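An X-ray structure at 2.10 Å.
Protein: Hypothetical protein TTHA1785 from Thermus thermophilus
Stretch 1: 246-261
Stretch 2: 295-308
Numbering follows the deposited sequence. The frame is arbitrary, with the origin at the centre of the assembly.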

# COMPACT_ATOMS: atom_id res chain seq x y z
N HIS A 246 -9.67 0.64 0.88
CA HIS A 246 -8.50 0.49 1.73
C HIS A 246 -8.65 -0.76 2.58
O HIS A 246 -9.49 -0.80 3.49
CB HIS A 246 -8.37 1.70 2.66
CG HIS A 246 -7.04 1.81 3.34
ND1 HIS A 246 -6.35 0.71 3.80
CD2 HIS A 246 -6.29 2.89 3.65
CE1 HIS A 246 -5.22 1.11 4.37
NE2 HIS A 246 -5.16 2.43 4.28
N THR A 247 -7.86 -1.78 2.27
CA THR A 247 -7.89 -3.03 3.00
C THR A 247 -6.73 -3.93 2.55
O THR A 247 -6.04 -3.64 1.55
CB THR A 247 -9.24 -3.77 2.84
OG1 THR A 247 -9.25 -4.90 3.71
CG2 THR A 247 -9.44 -4.23 1.39
N GLY A 248 -6.52 -5.03 3.29
CA GLY A 248 -5.41 -5.92 2.98
C GLY A 248 -5.67 -7.41 2.94
O GLY A 248 -6.69 -7.87 2.42
N SER A 249 -4.72 -8.18 3.48
CA SER A 249 -4.82 -9.64 3.49
C SER A 249 -5.62 -10.16 4.69
O SER A 249 -5.72 -11.37 4.91
CB SER A 249 -3.43 -10.28 3.44
OG SER A 249 -2.56 -9.75 4.44
N ARG A 250 -6.20 -9.23 5.44
CA ARG A 250 -7.02 -9.58 6.59
C ARG A 250 -6.30 -10.47 7.62
O ARG A 250 -5.15 -10.20 7.98
CB ARG A 250 -8.29 -10.24 6.06
CG ARG A 250 -8.99 -9.37 5.03
CD ARG A 250 -9.79 -8.20 5.64
NE ARG A 250 -11.10 -8.64 6.12
CZ ARG A 250 -11.38 -8.94 7.39
NH1 ARG A 250 -12.60 -9.35 7.72
NH2 ARG A 250 -10.46 -8.80 8.33
N GLY A 251 -6.95 -11.52 8.10
CA GLY A 251 -6.28 -12.35 9.09
C GLY A 251 -5.15 -13.23 8.57
O GLY A 251 -4.24 -13.60 9.31
N LEU A 252 -5.23 -13.56 7.28
CA LEU A 252 -4.24 -14.41 6.65
C LEU A 252 -2.84 -13.80 6.65
O LEU A 252 -1.86 -14.45 7.05
CB LEU A 252 -4.72 -14.72 5.24
CG LEU A 252 -4.17 -15.89 4.44
CD1 LEU A 252 -5.20 -16.30 3.40
CD2 LEU A 252 -2.87 -15.50 3.80
N GLY A 253 -2.73 -12.54 6.24
CA GLY A 253 -1.43 -11.89 6.20
C GLY A 253 -0.85 -11.66 7.58
O GLY A 253 0.35 -11.81 7.81
N HIS A 254 -1.71 -11.29 8.52
CA HIS A 254 -1.28 -11.05 9.88
C HIS A 254 -0.67 -12.34 10.45
O HIS A 254 0.41 -12.32 11.04
CB HIS A 254 -2.48 -10.61 10.72
CG HIS A 254 -2.12 -10.11 12.08
ND1 HIS A 254 -1.89 -8.77 12.34
CD2 HIS A 254 -1.95 -10.76 13.26
CE1 HIS A 254 -1.61 -8.62 13.63
NE2 HIS A 254 -1.64 -9.81 14.20
N GLN A 255 -1.36 -13.46 10.26
CA GLN A 255 -0.90 -14.75 10.77
C GLN A 255 0.43 -15.15 10.14
O GLN A 255 1.33 -15.59 10.83
CB GLN A 255 -1.95 -15.84 10.51
CG GLN A 255 -1.69 -17.15 11.27
CD GLN A 255 -1.60 -16.93 12.76
OE1 GLN A 255 -2.52 -16.39 13.37
NE2 GLN A 255 -0.49 -17.33 13.37
N VAL A 256 0.55 -14.99 8.82
CA VAL A 256 1.79 -15.31 8.13
C VAL A 256 2.97 -14.53 8.71
O VAL A 256 4.09 -15.04 8.82
CB VAL A 256 1.68 -15.01 6.60
CG1 VAL A 256 3.07 -15.06 5.95
CG2 VAL A 256 0.77 -16.02 5.95
N CYS A 257 2.73 -13.28 9.09
CA CYS A 257 3.80 -12.48 9.66
C CYS A 257 4.21 -13.07 11.00
O CYS A 257 5.39 -13.23 11.30
CB CYS A 257 3.35 -11.02 9.83
SG CYS A 257 4.64 -9.89 10.50
N GLN A 258 3.20 -13.41 11.81
CA GLN A 258 3.42 -13.99 13.13
C GLN A 258 4.15 -15.32 13.05
O GLN A 258 5.10 -15.56 13.77
CB GLN A 258 2.08 -14.18 13.84
CG GLN A 258 2.20 -14.88 15.18
CD GLN A 258 2.82 -14.01 16.26
OE1 GLN A 258 2.22 -13.01 16.68
NE2 GLN A 258 4.03 -14.36 16.70
N ASP A 259 3.68 -16.19 12.16
CA ASP A 259 4.27 -17.51 11.97
C ASP A 259 5.76 -17.42 11.66
O ASP A 259 6.56 -18.17 12.21
CB ASP A 259 3.59 -18.25 10.81
CG ASP A 259 2.14 -18.62 11.10
OD1 ASP A 259 1.42 -18.97 10.14
OD2 ASP A 259 1.72 -18.58 12.28
N TYR A 260 6.13 -16.50 10.77
CA TYR A 260 7.53 -16.38 10.39
C TYR A 260 8.43 -15.58 11.29
O TYR A 260 9.62 -15.85 11.35
CB TYR A 260 7.63 -15.90 8.94
CG TYR A 260 7.31 -17.02 7.96
CD1 TYR A 260 6.01 -17.21 7.49
CD2 TYR A 260 8.29 -17.95 7.59
CE1 TYR A 260 5.69 -18.29 6.68
CE2 TYR A 260 7.99 -19.04 6.78
CZ TYR A 260 6.69 -19.21 6.33
OH TYR A 260 6.39 -20.28 5.55
N VAL A 261 7.90 -14.59 11.99
CA VAL A 261 8.74 -13.83 12.90
C VAL A 261 9.28 -14.83 13.92
O VAL A 261 10.50 -14.91 14.13
CB VAL A 261 7.95 -12.74 13.69
CG1 VAL A 261 8.79 -12.24 14.85
CG2 VAL A 261 7.59 -11.58 12.77
N GLN A 295 7.64 -16.78 -0.07
CA GLN A 295 6.58 -17.46 -0.81
C GLN A 295 5.23 -17.32 -0.15
O GLN A 295 4.22 -17.18 -0.82
CB GLN A 295 6.92 -18.94 -0.98
CG GLN A 295 8.00 -19.20 -1.99
CD GLN A 295 8.58 -20.60 -1.86
OE1 GLN A 295 7.86 -21.56 -1.62
NE2 GLN A 295 9.89 -20.71 -2.02
N ALA A 296 5.20 -17.37 1.18
CA ALA A 296 3.96 -17.23 1.95
C ALA A 296 3.47 -15.77 1.94
O ALA A 296 2.27 -15.48 1.94
CB ALA A 296 4.19 -17.71 3.39
N MSE A 297 4.43 -14.85 1.97
CA MSE A 297 4.10 -13.42 1.95
C MSE A 297 3.47 -13.09 0.61
O MSE A 297 2.50 -12.36 0.54
CB MSE A 297 5.38 -12.60 2.17
CG MSE A 297 5.15 -11.12 2.29
SE MSE A 297 6.35 -10.21 1.05
CE MSE A 297 7.94 -10.21 2.11
N ALA A 298 4.03 -13.65 -0.46
CA ALA A 298 3.49 -13.43 -1.79
C ALA A 298 2.07 -13.96 -1.88
O ALA A 298 1.22 -13.36 -2.54
CB ALA A 298 4.38 -14.11 -2.84
N ALA A 299 1.82 -15.10 -1.24
CA ALA A 299 0.49 -15.71 -1.25
C ALA A 299 -0.47 -14.78 -0.50
O ALA A 299 -1.59 -14.54 -0.94
CB ALA A 299 0.53 -17.10 -0.58
N ALA A 300 -0.01 -14.23 0.62
CA ALA A 300 -0.84 -13.32 1.38
C ALA A 300 -1.12 -12.07 0.52
O ALA A 300 -2.24 -11.57 0.48
CB ALA A 300 -0.13 -12.93 2.66
N ALA A 301 -0.10 -11.57 -0.17
CA ALA A 301 -0.29 -10.39 -1.01
C ALA A 301 -1.32 -10.66 -2.11
O ALA A 301 -2.16 -9.81 -2.38
CB ALA A 301 1.06 -9.95 -1.62
N ASN A 302 -1.25 -11.82 -2.73
CA ASN A 302 -2.18 -12.17 -3.80
C ASN A 302 -3.60 -12.25 -3.26
O ASN A 302 -4.56 -11.93 -3.97
CB ASN A 302 -1.78 -13.51 -4.45
CG ASN A 302 -0.49 -13.41 -5.23
OD1 ASN A 302 0.14 -14.42 -5.60
ND2 ASN A 302 -0.08 -12.18 -5.51
N PHE A 303 -3.72 -12.67 -2.01
CA PHE A 303 -5.01 -12.76 -1.37
C PHE A 303 -5.55 -11.35 -1.19
O PHE A 303 -6.73 -11.06 -1.46
CB PHE A 303 -4.90 -13.46 -0.01
CG PHE A 303 -6.21 -13.57 0.72
CD1 PHE A 303 -7.22 -14.40 0.25
CD2 PHE A 303 -6.44 -12.84 1.88
CE1 PHE A 303 -8.43 -14.50 0.91
CE2 PHE A 303 -7.65 -12.93 2.55
CZ PHE A 303 -8.65 -13.76 2.06
N ALA A 304 -4.68 -10.45 -0.74
CA ALA A 304 -5.10 -9.05 -0.54
C ALA A 304 -5.49 -8.44 -1.89
O ALA A 304 -6.47 -7.71 -1.98
CB ALA A 304 -3.96 -8.23 0.12
N PHE A 305 -4.74 -8.74 -2.94
CA PHE A 305 -5.10 -8.20 -4.25
C PHE A 305 -6.50 -8.68 -4.64
O PHE A 305 -7.32 -7.91 -5.13
CB PHE A 305 -4.09 -8.65 -5.32
CG PHE A 305 -2.85 -7.78 -5.40
CD1 PHE A 305 -1.59 -8.37 -5.50
CD2 PHE A 305 -2.95 -6.39 -5.41
CE1 PHE A 305 -0.45 -7.59 -5.60
CE2 PHE A 305 -1.81 -5.60 -5.51
CZ PHE A 305 -0.55 -6.20 -5.61
N ALA A 306 -6.79 -9.96 -4.40
CA ALA A 306 -8.08 -10.56 -4.75
C ALA A 306 -9.20 -9.98 -3.92
O ALA A 306 -10.31 -9.78 -4.40
CB ALA A 306 -8.03 -12.07 -4.55
N ASN A 307 -8.90 -9.72 -2.66
CA ASN A 307 -9.88 -9.15 -1.76
C ASN A 307 -10.36 -7.78 -2.27
O ASN A 307 -11.55 -7.48 -2.23
CB ASN A 307 -9.28 -9.00 -0.36
CG ASN A 307 -10.30 -8.54 0.66
OD1 ASN A 307 -11.42 -9.04 0.67
ND2 ASN A 307 -9.92 -7.60 1.51
N ARG A 308 -9.42 -6.94 -2.71
CA ARG A 308 -9.79 -5.63 -3.21
C ARG A 308 -10.54 -5.78 -4.54
O ARG A 308 -11.48 -5.05 -4.82
CB ARG A 308 -8.55 -4.74 -3.37
CG ARG A 308 -7.93 -4.32 -2.03
CD ARG A 308 -6.97 -3.13 -2.15
NE ARG A 308 -5.71 -3.44 -2.84
CZ ARG A 308 -4.60 -3.85 -2.24
NH1 ARG A 308 -3.52 -4.09 -2.95
NH2 ARG A 308 -4.56 -4.03 -0.92

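The contact is a close, mainly apolar packing of two nearly antiparallel helices, extended at one end by polar contacts between Thr 247 and Gly 248, at the end of a strand and the turn after it, and Asn 307 and Arg 308. The axes of helices 250-261 and 295-308 approach to 9.1 Å with an angle of 166° between their directions, and the two stretches together bury 587 Å².

Small residues lie at the closest backbone approach. The CA atoms of Ser 249 and Ala 304 lie 4.1 Å apart, and those of Gly 253 and Ala 300 lie 5.1 Å apart. Gly 253 CA lies 3.9 Å from Ala 300 CB; a CB on this glycine would clash not with the other helix but with Ser 249 OG of its own stretch. Ser 249 CB in turn sits 3.4 Å from Ala 300 O.

Leu 252 reaches two partners through its two methyl groups. Its CD2 packs 3.9 Å from Ala 300 CB, while CD1 lies over one face of the Phe 303 ring, 4.0 Å from the centroid of that ring and 13° off its normal, a CH-pi arrangement. At the edge of the same ring, near its plane, Ser 249 O lies 3.4 Å from Phe 303 CE2. Farther along, the helices separate, and larger side chains span the gap. Ala 296 CB meets both Val 256 CG1 at 3.9 Å and Tyr 260 CE1 at 3.7 Å.

At the other end, Arg 308 has a sideways CA-to-CB bond, but the end of its side chain comes nearer to stretch 1, where NH2 donates a hydrogen bond to Thr 247 O (2.9 Å), which lies near the guanidinium plane. Asn 307 ND2 adds a weak hydrogen bond to Gly 248 O at 3.4 Å. That carbonyl oxygen also receives a CA-H...O contact from Ala 304 CA at 3.6 Å.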